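Long-range contacts in beta-glucosidase (Saccharopolyspora erythraea D, PDB 5M6G), which probably hydrolyses terminal, non-reducing beta-D-glucosyl residues to release beta-D-glucose, as a two-domain enzyme of glycosyl hydrolase family 3: residues T141-N146 with E403-A408; I441-G446 with G454-I459; D62-M67 with E364-A369; Y291-V296 with A334-F339; L416-V421 with W553-A558. All coordinates share one frame; numbering follows the deposited sequence.

Contact 1. Residues T141-N146 with E403-A408; sequences TIYPHN and ELARQA
The phenol ring of Y143 is the flat group by which the loop T141-N146 meets the helix E403-A408, and the methyl of A405 approaches it obliquely, with A405 CB 3.5 Å from Y143 CD1. One face of the ring carries the methyl of a residue from its own loop, T141 CG2, which lies 3.6 Å above the ring plane and offset toward the rim. With CG2 anti to the backbone N of T141, this methyl also reaches across to the helix, where T141 CG2 and A405 CB are 3.9 Å apart. A405 CB thus touches both the threonine methyl and the tyrosine ring. The hydroxyl of T141 has a separate role, hydrogen bonding to E168.

One helical turn further, the ring of P144 rests against A408, with P144 CG 3.8 Å from A408 CB. L404 flanks the tyrosine more loosely: L404 CG lies 4.3 Å from Y143 CE1, again in an oblique approach. The Y143 ring is also packed by I161, A164 and T165 of helix 155-170, while L149 of helix 146-152 touches both P144 and A408.

H401, one turn back on the same helix, touches T141 and Y143 and shares a magnesium ion with E167. Nothing polar joins the two segments, and the two alanines present little more than methyl groups to the loop. The grip therefore rests on close apolar fit, right beside H401 of the magnesium site.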
# COMPACT_ATOMS: atom_id res chain seq x y z
N THR A 141 -9.97 7.88 6.57
CA THR A 141 -10.22 6.50 6.97
C THR A 141 -8.99 5.64 6.72
O THR A 141 -8.40 5.69 5.64
CB THR A 141 -11.40 5.94 6.17
OG1 THR A 141 -12.49 6.87 6.20
CG2 THR A 141 -11.85 4.61 6.73
N ILE A 142 -8.61 4.84 7.71
CA ILE A 142 -7.45 3.95 7.58
C ILE A 142 -7.96 2.51 7.54
O ILE A 142 -8.47 1.98 8.53
CB ILE A 142 -6.42 4.15 8.70
CG1 ILE A 142 -5.94 5.62 8.72
CG2 ILE A 142 -5.25 3.17 8.53
CD1 ILE A 142 -5.28 6.08 7.43
N TYR A 143 -7.81 1.87 6.38
CA TYR A 143 -8.28 0.52 6.12
C TYR A 143 -7.23 -0.50 6.55
O TYR A 143 -6.06 -0.15 6.73
CB TYR A 143 -8.62 0.36 4.63
CG TYR A 143 -9.79 1.24 4.23
CD1 TYR A 143 -11.11 0.84 4.47
CD2 TYR A 143 -9.58 2.49 3.67
CE1 TYR A 143 -12.18 1.66 4.14
CE2 TYR A 143 -10.65 3.32 3.32
CZ TYR A 143 -11.94 2.90 3.57
OH TYR A 143 -12.99 3.72 3.23
N PRO A 144 -7.63 -1.75 6.77
CA PRO A 144 -6.63 -2.79 7.03
C PRO A 144 -5.59 -2.83 5.92
O PRO A 144 -5.90 -2.59 4.75
CB PRO A 144 -7.46 -4.08 7.07
CG PRO A 144 -8.83 -3.63 7.51
CD PRO A 144 -9.01 -2.28 6.83
N HIS A 145 -4.35 -3.11 6.29
CA HIS A 145 -3.34 -3.31 5.26
C HIS A 145 -3.66 -4.56 4.44
O HIS A 145 -4.49 -5.40 4.81
CB HIS A 145 -1.94 -3.40 5.87
CG HIS A 145 -1.27 -2.07 6.04
ND1 HIS A 145 -1.00 -1.23 4.98
CD2 HIS A 145 -0.81 -1.44 7.15
CE1 HIS A 145 -0.39 -0.14 5.42
NE2 HIS A 145 -0.27 -0.24 6.74
N ASN A 146 -2.97 -4.67 3.30
CA ASN A 146 -3.31 -5.67 2.29
C ASN A 146 -3.32 -7.10 2.84
O ASN A 146 -4.16 -7.91 2.43
CB ASN A 146 -2.33 -5.56 1.11
CG ASN A 146 -2.67 -4.42 0.18
OD1 ASN A 146 -3.72 -3.80 0.32
ND2 ASN A 146 -1.80 -4.14 -0.79
N GLU A 403 -17.55 2.51 8.44
CA GLU A 403 -18.31 1.27 8.53
C GLU A 403 -17.76 0.23 7.56
O GLU A 403 -17.68 -0.97 7.90
CB GLU A 403 -19.79 1.54 8.25
CG GLU A 403 -20.70 0.32 8.32
CD GLU A 403 -20.56 -0.45 9.63
OE1 GLU A 403 -20.30 0.16 10.69
OE2 GLU A 403 -20.68 -1.70 9.62
N LEU A 404 -17.41 0.65 6.35
CA LEU A 404 -16.77 -0.25 5.40
C LEU A 404 -15.45 -0.77 5.94
O LEU A 404 -15.13 -1.95 5.81
CB LEU A 404 -16.56 0.48 4.07
CG LEU A 404 -15.80 -0.23 2.94
CD1 LEU A 404 -16.58 -1.45 2.52
CD2 LEU A 404 -15.62 0.72 1.76
N ALA A 405 -14.67 0.12 6.56
CA ALA A 405 -13.39 -0.29 7.11
C ALA A 405 -13.58 -1.28 8.25
O ALA A 405 -12.87 -2.29 8.33
CB ALA A 405 -12.62 0.93 7.60
N ARG A 406 -14.54 -1.00 9.14
CA ARG A 406 -14.86 -1.92 10.22
C ARG A 406 -15.24 -3.30 9.69
O ARG A 406 -14.89 -4.33 10.28
CB ARG A 406 -15.99 -1.33 11.07
CG ARG A 406 -16.33 -2.11 12.32
CD ARG A 406 -17.45 -1.43 13.09
NE ARG A 406 -17.85 -2.23 14.25
CZ ARG A 406 -18.87 -1.93 15.06
NH1 ARG A 406 -19.59 -0.84 14.83
NH2 ARG A 406 -19.18 -2.71 16.08
N GLN A 407 -15.99 -3.34 8.59
CA GLN A 407 -16.35 -4.63 8.02
C GLN A 407 -15.10 -5.35 7.51
O GLN A 407 -14.98 -6.57 7.65
CB GLN A 407 -17.39 -4.44 6.91
CG GLN A 407 -17.86 -5.75 6.26
CD GLN A 407 -18.62 -6.66 7.23
OE1 GLN A 407 -19.20 -6.19 8.21
NE2 GLN A 407 -18.61 -7.96 6.96
N ALA A 408 -14.13 -4.60 6.97
CA ALA A 408 -12.88 -5.22 6.54
C ALA A 408 -12.06 -5.70 7.73
O ALA A 408 -11.45 -6.78 7.67
CB ALA A 408 -12.07 -4.23 5.70

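Contact 2. Residues I441-G446 with G454-I459; sequences IGNQSG and GSSGDI
G442 meets S455 and G457 through its backbone, where helix 441-445 comes close to the loop G454-I459. G442 N donates to G457 O at 2.8 Å, with a bent N-H angle of 142° but within the carbonyl plane. Its CA lies only 3.1 Å from S455 O, a CA-H...O contact; a CB on this residue would collide with that oxygen. I459 closes over the same spot, with CD1 3.6 Å from G442 CA.

Among side chains, S456 OG donates to N443 OD1 at 2.5 Å, a short bond that lies in the amide plane and uses a lone pair of OD1. The other end of that amide is also satisfied, since N443 ND2 donates to K436 O. D440, just before the helix, accepts from both N443 N and G457 N with its OD1. Within the helix, S445 OG turns back to I441 O at 2.8 Å.

A water bridges the far end. It accepts from S455 N at 2.8 Å and lies at bonding distance from G442 O and G446 O, although it has more acceptors around it than protons to offer. G446 O is also bonded by T449 OG1.

D458 centres an inverse gamma turn. The whole is a loop that folds back onto the short helix preceding it in the C-terminal domain, and the connection between them includes W448 of the sorbitol pocket.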
# COMPACT_ATOMS: atom_id res chain seq x y z
N ILE A 441 -3.71 3.49 18.36
CA ILE A 441 -4.15 3.69 16.98
C ILE A 441 -2.99 3.46 16.03
O ILE A 441 -3.13 2.78 15.00
CB ILE A 441 -4.74 5.10 16.82
CG1 ILE A 441 -6.02 5.24 17.64
CG2 ILE A 441 -4.96 5.41 15.35
CD1 ILE A 441 -7.18 4.43 17.11
N GLY A 442 -1.83 4.03 16.35
CA GLY A 442 -0.71 3.94 15.42
C GLY A 442 -0.17 2.52 15.29
O GLY A 442 0.15 2.07 14.19
N ASN A 443 -0.06 1.80 16.41
CA ASN A 443 0.40 0.41 16.32
C ASN A 443 -0.59 -0.45 15.54
O ASN A 443 -0.19 -1.31 14.75
CB ASN A 443 0.63 -0.18 17.71
CG ASN A 443 1.83 0.42 18.43
OD1 ASN A 443 2.64 1.13 17.82
ND2 ASN A 443 1.95 0.15 19.73
N GLN A 444 -1.89 -0.24 15.76
CA GLN A 444 -2.87 -1.06 15.04
C GLN A 444 -2.96 -0.66 13.57
O GLN A 444 -3.47 -1.43 12.77
CB GLN A 444 -4.25 -0.97 15.71
CG GLN A 444 -5.05 0.31 15.40
CD GLN A 444 -6.32 0.42 16.23
OE1 GLN A 444 -6.33 0.05 17.41
NE2 GLN A 444 -7.39 0.94 15.63
N SER A 445 -2.44 0.51 13.21
CA SER A 445 -2.42 0.92 11.81
C SER A 445 -1.15 0.48 11.10
O SER A 445 -1.20 0.22 9.89
CB SER A 445 -2.58 2.43 11.73
OG SER A 445 -3.83 2.82 12.25
N GLY A 446 -0.03 0.42 11.81
CA GLY A 446 1.22 0.02 11.18
C GLY A 446 1.75 1.09 10.22
O GLY A 446 1.36 2.26 10.26
N GLY A 454 5.06 4.92 9.86
CA GLY A 454 4.09 4.84 10.93
C GLY A 454 4.74 5.18 12.26
O GLY A 454 5.94 5.43 12.35
N SER A 455 3.93 5.18 13.31
CA SER A 455 4.44 5.46 14.65
C SER A 455 3.39 5.02 15.67
O SER A 455 2.23 4.80 15.33
CB SER A 455 4.78 6.93 14.85
OG SER A 455 3.61 7.72 14.73
N SER A 456 3.83 4.93 16.92
CA SER A 456 2.94 4.58 18.02
C SER A 456 2.21 5.81 18.54
O SER A 456 2.71 6.94 18.47
CB SER A 456 3.73 3.93 19.15
OG SER A 456 4.39 2.75 18.71
N GLY A 457 1.02 5.59 19.08
CA GLY A 457 0.26 6.65 19.72
C GLY A 457 -1.01 6.98 18.95
O GLY A 457 -1.38 6.33 17.97
N ASP A 458 -1.68 8.03 19.42
CA ASP A 458 -2.97 8.45 18.88
C ASP A 458 -2.73 9.39 17.69
O ASP A 458 -2.93 10.60 17.76
CB ASP A 458 -3.81 9.12 19.96
CG ASP A 458 -5.28 9.10 19.65
OD1 ASP A 458 -5.62 8.78 18.50
OD2 ASP A 458 -6.10 9.39 20.55
N ILE A 459 -2.31 8.79 16.57
CA ILE A 459 -1.82 9.59 15.45
C ILE A 459 -2.90 10.02 14.47
O ILE A 459 -2.63 10.88 13.62
CB ILE A 459 -0.72 8.82 14.70
CG1 ILE A 459 -1.28 7.53 14.09
CG2 ILE A 459 0.43 8.52 15.63
CD1 ILE A 459 -0.21 6.77 13.22
O HOH W 1 1.49 3.97 12.58

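Contact 3. Residues D62-M67 with E364-A369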
# COMPACT_ATOMS: atom_id res chain seq x y z
N ASP A 62 9.65 20.54 -23.43
CA ASP A 62 8.33 20.25 -22.87
C ASP A 62 8.17 18.76 -22.61
O ASP A 62 7.64 18.35 -21.56
CB ASP A 62 7.21 20.73 -23.80
CG ASP A 62 7.20 22.25 -24.01
OD1 ASP A 62 7.38 22.99 -23.01
OD2 ASP A 62 6.99 22.70 -25.16
N LYS A 63 8.62 17.93 -23.56
CA LYS A 63 8.47 16.49 -23.44
C LYS A 63 9.34 15.93 -22.32
O LYS A 63 8.93 15.00 -21.61
CB LYS A 63 8.82 15.82 -24.78
CG LYS A 63 7.83 16.10 -25.90
CD LYS A 63 8.30 15.48 -27.22
CE LYS A 63 7.45 15.97 -28.39
NZ LYS A 63 8.04 15.47 -29.68
N LEU A 64 10.55 16.46 -22.15
CA LEU A 64 11.40 16.00 -21.05
C LEU A 64 10.76 16.33 -19.71
O LEU A 64 10.73 15.49 -18.80
CB LEU A 64 12.78 16.62 -21.15
CG LEU A 64 13.51 16.32 -22.47
CD1 LEU A 64 14.81 17.08 -22.54
CD2 LEU A 64 13.74 14.80 -22.64
N GLY A 65 10.22 17.54 -19.59
CA GLY A 65 9.55 17.92 -18.36
C GLY A 65 8.43 16.98 -17.97
O GLY A 65 8.29 16.63 -16.80
N GLN A 66 7.63 16.54 -18.95
CA GLN A 66 6.51 15.66 -18.63
C GLN A 66 6.96 14.35 -18.01
O GLN A 66 6.18 13.72 -17.30
CB GLN A 66 5.66 15.35 -19.87
CG GLN A 66 4.78 16.48 -20.35
CD GLN A 66 3.77 16.90 -19.31
OE1 GLN A 66 2.92 16.11 -18.90
NE2 GLN A 66 3.87 18.14 -18.86
N MET A 67 8.21 13.94 -18.25
CA MET A 67 8.69 12.66 -17.74
C MET A 67 9.17 12.74 -16.30
O MET A 67 9.59 11.72 -15.74
CB MET A 67 9.81 12.15 -18.66
CG MET A 67 9.29 11.79 -20.04
SD MET A 67 10.58 11.40 -21.24
CE MET A 67 11.24 9.90 -20.50
N GLU A 364 12.01 8.47 -30.42
CA GLU A 364 10.73 7.79 -30.27
C GLU A 364 10.49 7.34 -28.83
O GLU A 364 9.33 7.17 -28.43
CB GLU A 364 10.65 6.59 -31.22
CG GLU A 364 11.53 5.43 -30.83
CD GLU A 364 11.19 4.17 -31.61
OE1 GLU A 364 10.52 3.27 -31.04
OE2 GLU A 364 11.59 4.09 -32.79
N ARG A 365 11.56 7.15 -28.06
CA ARG A 365 11.41 6.71 -26.67
C ARG A 365 10.81 7.83 -25.84
O ARG A 365 9.89 7.60 -25.04
CB ARG A 365 12.78 6.25 -26.14
CG ARG A 365 12.84 5.63 -24.72
CD ARG A 365 12.10 4.29 -24.56
NE ARG A 365 10.67 4.44 -24.30
CZ ARG A 365 10.16 4.87 -23.14
NH1 ARG A 365 10.97 5.19 -22.14
NH2 ARG A 365 8.84 4.99 -22.99
N ILE A 366 11.26 9.07 -26.06
CA ILE A 366 10.66 10.23 -25.40
C ILE A 366 9.21 10.39 -25.82
O ILE A 366 8.34 10.75 -25.01
CB ILE A 366 11.48 11.50 -25.70
CG1 ILE A 366 12.95 11.33 -25.28
CG2 ILE A 366 10.84 12.73 -25.05
CD1 ILE A 366 13.15 10.95 -23.82
N ASP A 367 8.92 10.17 -27.11
CA ASP A 367 7.55 10.33 -27.59
C ASP A 367 6.65 9.24 -27.03
O ASP A 367 5.49 9.51 -26.69
CB ASP A 367 7.51 10.30 -29.12
CG ASP A 367 8.00 11.60 -29.75
OD1 ASP A 367 8.17 12.60 -29.03
OD2 ASP A 367 8.20 11.61 -30.99
N ASP A 368 7.15 8.01 -26.94
CA ASP A 368 6.36 6.95 -26.33
C ASP A 368 6.02 7.29 -24.88
O ASP A 368 4.87 7.15 -24.45
CB ASP A 368 7.12 5.62 -26.41
CG ASP A 368 6.49 4.54 -25.58
OD1 ASP A 368 5.36 4.12 -25.92
OD2 ASP A 368 7.12 4.09 -24.60
N ALA A 369 7.01 7.76 -24.11
CA ALA A 369 6.74 8.11 -22.72
C ALA A 369 5.72 9.23 -22.63
O ALA A 369 4.81 9.19 -21.79
CB ALA A 369 8.04 8.51 -22.01
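K63 and I366 join two helices of the N-terminal domain, which belongs to the TIM-barrel clan: the C-terminal end of helix 60-66 and the first turns of helix 363-379. The short axes pass 9.6 Å apart at 56°.

I366 is the main apolar piece. Its CG2 lies 3.7 Å from K63 CB, while its CD1 meets both M67 SD, at 3.7 Å, and L64 CD2, at 4.1 Å. The side chains of M67 and I366 cross at about a right angle. The chain of M67 bends at its last torsion (chi3 65°), bringing CE to 3.8 Å from A369 CB.

Beside these apolar contacts is a salt bridge. The lysine chain is extended beyond CG, and K63 NZ reaches D367 OD1 at 2.9 Å, approaching the syn side of the carboxylate from 20° out of its plane. An alanine at K63 would probably leave D367 without its cationic mate across this contact, though the touch of CB on I366 would remain.

R365 NH2 forms a second salt bridge along its own helix, to D368 OD2, and another to D337. The amide of N370, one residue beyond the segment, hydrogen-bonds K63 O and I366 O and so bridges the two helices. Helix 345-357 covers the apolar side, with L352 against L64 and M67 and V356 against I366. M67 pairs through its backbone with F339 of strand 339-341, tying the helix pair to the parallel sheet.

Contact 4. Residues Y291-V296 with A334-F339; sequences YLVNDV and AGIDMF
V293 is the first residue of Y291-V296 to reach A334-F339, and it does so with its branch point. V293 CB lies 3.4 Å from A334 O, and CG1, anti to the backbone N (chi1 177°), stands 3.9 Å from G335 C. The same methyl reaches I336, with V293 CG1 4.3 Å from I336 CG1. The valine therefore covers a carbonyl and the turn behind it.

N294 comes next, its CB 3.5 Å from A334 O. Its backbone N is as close as 3.3 Å to that oxygen, but the angle is too poor for a hydrogen bond. Opposite these two residues helix 325-334 ends in a Schellman motif, in which G335 has positive phi. A CB on G335 would press on N294 CB and V293 CG1, and would jam against the carbonyl of A334. Beyond it the chain runs through D337 into strand 339-341 of the parallel barrel sheet.

The amide of N294 turns instead to D295: ND2 donates to OD1 at 3.0 Å, with an N-H angle of 160° and D295 OD1 lying in the amide plane. V296 N donates to Y291 O at 2.8 Å, a wider pi-type turn, and V296 CG2 sits 3.6 Å above one face of the Y291 ring, offset toward its rim. Two residues past V296, K298 NZ bonds G335 O and pairs with D337.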
# COMPACT_ATOMS: atom_id res chain seq x y z
N TYR A 291 14.20 -6.04 -21.12
CA TYR A 291 13.42 -7.23 -21.38
C TYR A 291 12.12 -7.23 -20.57
O TYR A 291 11.03 -7.37 -21.13
CB TYR A 291 14.24 -8.50 -21.09
CG TYR A 291 13.43 -9.77 -21.24
CD1 TYR A 291 12.92 -10.13 -22.48
CD2 TYR A 291 13.16 -10.59 -20.15
CE1 TYR A 291 12.16 -11.27 -22.64
CE2 TYR A 291 12.40 -11.74 -20.29
CZ TYR A 291 11.91 -12.08 -21.54
OH TYR A 291 11.15 -13.22 -21.70
N LEU A 292 12.22 -7.05 -19.25
CA LEU A 292 11.01 -7.17 -18.45
C LEU A 292 10.09 -5.97 -18.63
O LEU A 292 8.87 -6.13 -18.70
CB LEU A 292 11.37 -7.36 -16.97
CG LEU A 292 11.98 -8.73 -16.63
CD1 LEU A 292 12.22 -8.86 -15.14
CD2 LEU A 292 11.09 -9.86 -17.13
N VAL A 293 10.65 -4.76 -18.74
CA VAL A 293 9.81 -3.56 -18.79
C VAL A 293 9.31 -3.30 -20.21
O VAL A 293 8.11 -3.11 -20.44
CB VAL A 293 10.57 -2.34 -18.24
CG1 VAL A 293 9.71 -1.09 -18.35
CG2 VAL A 293 10.96 -2.56 -16.80
N ASN A 294 10.22 -3.28 -21.19
CA ASN A 294 9.75 -3.00 -22.54
C ASN A 294 9.21 -4.26 -23.22
O ASN A 294 8.09 -4.26 -23.74
CB ASN A 294 10.85 -2.38 -23.39
CG ASN A 294 10.35 -2.02 -24.78
OD1 ASN A 294 9.73 -0.97 -24.97
ND2 ASN A 294 10.59 -2.91 -25.74
N ASP A 295 10.00 -5.34 -23.22
CA ASP A 295 9.62 -6.50 -24.02
C ASP A 295 8.44 -7.23 -23.42
O ASP A 295 7.48 -7.57 -24.12
CB ASP A 295 10.82 -7.43 -24.20
CG ASP A 295 11.92 -6.81 -25.05
OD1 ASP A 295 11.70 -5.72 -25.61
OD2 ASP A 295 13.00 -7.43 -25.17
N VAL A 296 8.46 -7.48 -22.11
CA VAL A 296 7.40 -8.27 -21.50
C VAL A 296 6.21 -7.41 -21.10
O VAL A 296 5.08 -7.68 -21.50
CB VAL A 296 7.96 -9.08 -20.31
CG1 VAL A 296 6.85 -9.84 -19.59
CG2 VAL A 296 9.04 -10.05 -20.82
N ALA A 334 15.24 1.36 -20.87
CA ALA A 334 14.53 0.17 -20.43
C ALA A 334 13.03 0.26 -20.70
O ALA A 334 12.36 -0.78 -20.69
CB ALA A 334 14.79 -0.09 -18.94
N GLY A 335 12.50 1.46 -20.95
CA GLY A 335 11.09 1.61 -21.24
C GLY A 335 10.28 2.34 -20.17
O GLY A 335 9.06 2.45 -20.33
N ILE A 336 10.90 2.85 -19.11
CA ILE A 336 10.17 3.60 -18.09
C ILE A 336 9.77 4.97 -18.64
O ILE A 336 10.55 5.64 -19.34
CB ILE A 336 11.01 3.72 -16.81
CG1 ILE A 336 11.24 2.32 -16.22
CG2 ILE A 336 10.34 4.63 -15.76
CD1 ILE A 336 12.06 2.32 -14.95
N ASP A 337 8.55 5.41 -18.32
CA ASP A 337 7.99 6.63 -18.89
C ASP A 337 8.16 7.86 -18.00
O ASP A 337 8.37 8.96 -18.51
CB ASP A 337 6.50 6.44 -19.17
CG ASP A 337 6.23 5.26 -20.07
OD1 ASP A 337 6.87 5.17 -21.15
OD2 ASP A 337 5.40 4.41 -19.70
N MET A 338 8.02 7.70 -16.69
CA MET A 338 8.06 8.82 -15.76
C MET A 338 8.99 8.47 -14.61
O MET A 338 9.02 7.32 -14.15
CB MET A 338 6.66 9.15 -15.22
CG MET A 338 6.65 10.27 -14.19
SD MET A 338 4.98 10.82 -13.80
CE MET A 338 4.65 11.90 -15.19
N PHE A 339 9.76 9.45 -14.15
CA PHE A 339 10.82 9.19 -13.20
C PHE A 339 10.56 9.93 -11.90
O PHE A 339 10.48 11.16 -11.87
CB PHE A 339 12.17 9.53 -13.82
CG PHE A 339 12.51 8.60 -14.94
CD1 PHE A 339 11.96 8.80 -16.20
CD2 PHE A 339 13.25 7.46 -14.70
CE1 PHE A 339 12.21 7.90 -17.22
CE2 PHE A 339 13.50 6.56 -15.71
CZ PHE A 339 12.99 6.78 -16.96

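Contact 5. Residues L416-V421 with W553-A558; sequences LRNDGV and WNALLA
L416 and R417 both face L556, which makes a classic beta bulge in this antiparallel pair. L556 O accepts from L416 N at 2.9 Å and, more weakly, from R417 N at 3.3 Å; in return L556 N donates to R417 O at 2.9 Å. Past the strand end, D419 N reaches N554 O at 2.9 Å, and CA-H...O contacts from A555 and N418 fill in between.

The polar side chains meet at the turn. N554 ND2 donates to D419 OD2 at 2.6 Å, nearly straight at 167°, on the syn side of the carboxylate, whose plane stands 56° from that of the amide. N554 OD1 accepts from V534 N, and D419 OD1 from V421 N in an Asx turn. An alanine at N554 would probably leave D419 OD2 without its amide donor and V534 N without that acceptor. R417 pairs with D551 and, through a water, reaches W553 O.

Apolar contacts occupy both sides of the pair. L416 CD1 lies 3.8 Å from L556 CD2 as the two leucines run side by side, while V421 CG1 stands 3.5 Å from A555 CB.

Strand 414-418 is an outermost strand of the mixed six-stranded sheet, and strand 555-560 lies between it and 534-539, whose residues touch V421, W553, L556 and A558. W553 packs on helix 518-528, and L557 on helix 567-573.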
# COMPACT_ATOMS: atom_id res chain seq x y z
N LEU A 416 -7.19 -18.86 14.93
CA LEU A 416 -6.20 -19.91 14.77
C LEU A 416 -6.23 -20.96 15.87
O LEU A 416 -5.84 -22.11 15.62
CB LEU A 416 -4.80 -19.30 14.69
CG LEU A 416 -4.57 -18.40 13.48
CD1 LEU A 416 -3.26 -17.62 13.61
CD2 LEU A 416 -4.63 -19.22 12.17
N ARG A 417 -6.63 -20.59 17.08
CA ARG A 417 -6.79 -21.53 18.18
C ARG A 417 -7.94 -21.03 19.04
O ARG A 417 -8.11 -19.83 19.22
CB ARG A 417 -5.53 -21.66 19.05
CG ARG A 417 -4.36 -22.37 18.38
CD ARG A 417 -4.50 -23.89 18.45
NE ARG A 417 -3.44 -24.55 17.70
CZ ARG A 417 -2.25 -24.85 18.22
NH1 ARG A 417 -1.99 -24.55 19.48
NH2 ARG A 417 -1.33 -25.44 17.47
N ASN A 418 -8.72 -21.97 19.57
CA ASN A 418 -9.81 -21.60 20.48
C ASN A 418 -10.24 -22.84 21.24
O ASN A 418 -10.76 -23.78 20.64
CB ASN A 418 -10.98 -21.02 19.70
CG ASN A 418 -12.11 -20.60 20.61
OD1 ASN A 418 -11.89 -20.31 21.79
ND2 ASN A 418 -13.32 -20.56 20.07
N ASP A 419 -10.04 -22.84 22.56
CA ASP A 419 -10.50 -23.97 23.37
C ASP A 419 -11.92 -23.78 23.88
O ASP A 419 -12.42 -24.64 24.60
CB ASP A 419 -9.53 -24.20 24.54
CG ASP A 419 -9.57 -23.09 25.57
OD1 ASP A 419 -10.30 -22.10 25.38
OD2 ASP A 419 -8.85 -23.21 26.59
N GLY A 420 -12.57 -22.68 23.52
CA GLY A 420 -13.92 -22.42 23.98
C GLY A 420 -14.05 -21.07 24.64
O GLY A 420 -15.16 -20.58 24.85
N VAL A 421 -12.91 -20.45 24.98
CA VAL A 421 -12.95 -19.14 25.61
C VAL A 421 -13.62 -18.12 24.69
O VAL A 421 -14.32 -17.21 25.16
CB VAL A 421 -11.53 -18.70 26.03
CG1 VAL A 421 -10.57 -18.68 24.82
CG2 VAL A 421 -11.56 -17.34 26.73
N TRP A 553 -1.86 -20.93 25.02
CA TRP A 553 -2.85 -19.87 24.81
C TRP A 553 -4.22 -20.49 24.60
O TRP A 553 -4.40 -21.34 23.73
CB TRP A 553 -2.46 -19.02 23.59
CG TRP A 553 -1.09 -18.43 23.69
CD1 TRP A 553 -0.31 -18.34 24.80
CD2 TRP A 553 -0.32 -17.87 22.61
NE1 TRP A 553 0.89 -17.75 24.49
CE2 TRP A 553 0.91 -17.44 23.16
CE3 TRP A 553 -0.56 -17.67 21.25
CZ2 TRP A 553 1.90 -16.83 22.38
CZ3 TRP A 553 0.44 -17.07 20.47
CH2 TRP A 553 1.65 -16.66 21.04
N ASN A 554 -5.20 -20.04 25.39
CA ASN A 554 -6.55 -20.60 25.23
C ASN A 554 -7.16 -20.23 23.89
O ASN A 554 -7.94 -21.01 23.33
CB ASN A 554 -7.43 -20.13 26.38
CG ASN A 554 -6.91 -20.58 27.71
OD1 ASN A 554 -6.07 -19.92 28.32
ND2 ASN A 554 -7.36 -21.75 28.16
N ALA A 555 -6.83 -19.06 23.36
CA ALA A 555 -7.24 -18.71 22.01
C ALA A 555 -6.16 -17.86 21.38
O ALA A 555 -5.40 -17.18 22.08
CB ALA A 555 -8.58 -17.96 21.98
N LEU A 556 -6.08 -17.93 20.06
CA LEU A 556 -5.17 -17.11 19.27
C LEU A 556 -5.96 -16.53 18.10
O LEU A 556 -6.56 -17.29 17.32
CB LEU A 556 -3.99 -17.93 18.75
CG LEU A 556 -3.15 -17.16 17.73
CD1 LEU A 556 -2.55 -15.91 18.38
CD2 LEU A 556 -2.09 -18.05 17.15
N LEU A 557 -5.98 -15.20 17.99
CA LEU A 557 -6.65 -14.50 16.92
C LEU A 557 -5.63 -13.61 16.23
O LEU A 557 -4.95 -12.82 16.90
CB LEU A 557 -7.82 -13.66 17.45
CG LEU A 557 -8.63 -12.85 16.42
CD1 LEU A 557 -9.61 -13.76 15.68
CD2 LEU A 557 -9.35 -11.70 17.11
N ALA A 558 -5.47 -13.78 14.92
CA ALA A 558 -4.55 -12.96 14.14
C ALA A 558 -5.33 -11.77 13.58
O ALA A 558 -6.29 -11.95 12.84
CB ALA A 558 -3.92 -13.76 13.00
O HOH W 2 -3.62 -23.32 21.71

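In the fold
Contacts 1, 3 and 4 are buried, whereas contacts 2 and 5 are only partly so and rely more on hydrogen bonds. Contacts 3 and 4 form one patch of the N-terminal barrel: they touch through the R365 to D337 salt bridge and probably through a bond from F339 N to M67 O, and the second is nested within the loop closed by the first. Contacts 1 and 2 also touch, H145 packing on S445 where the loop T141-N146 of the N-terminal domain meets helix 441-445 of the C-terminal domain. Contact 5 lies farther out in that domain, about 57 Å from contact 3 between centres, and pairs strands where contact 3 packs helices.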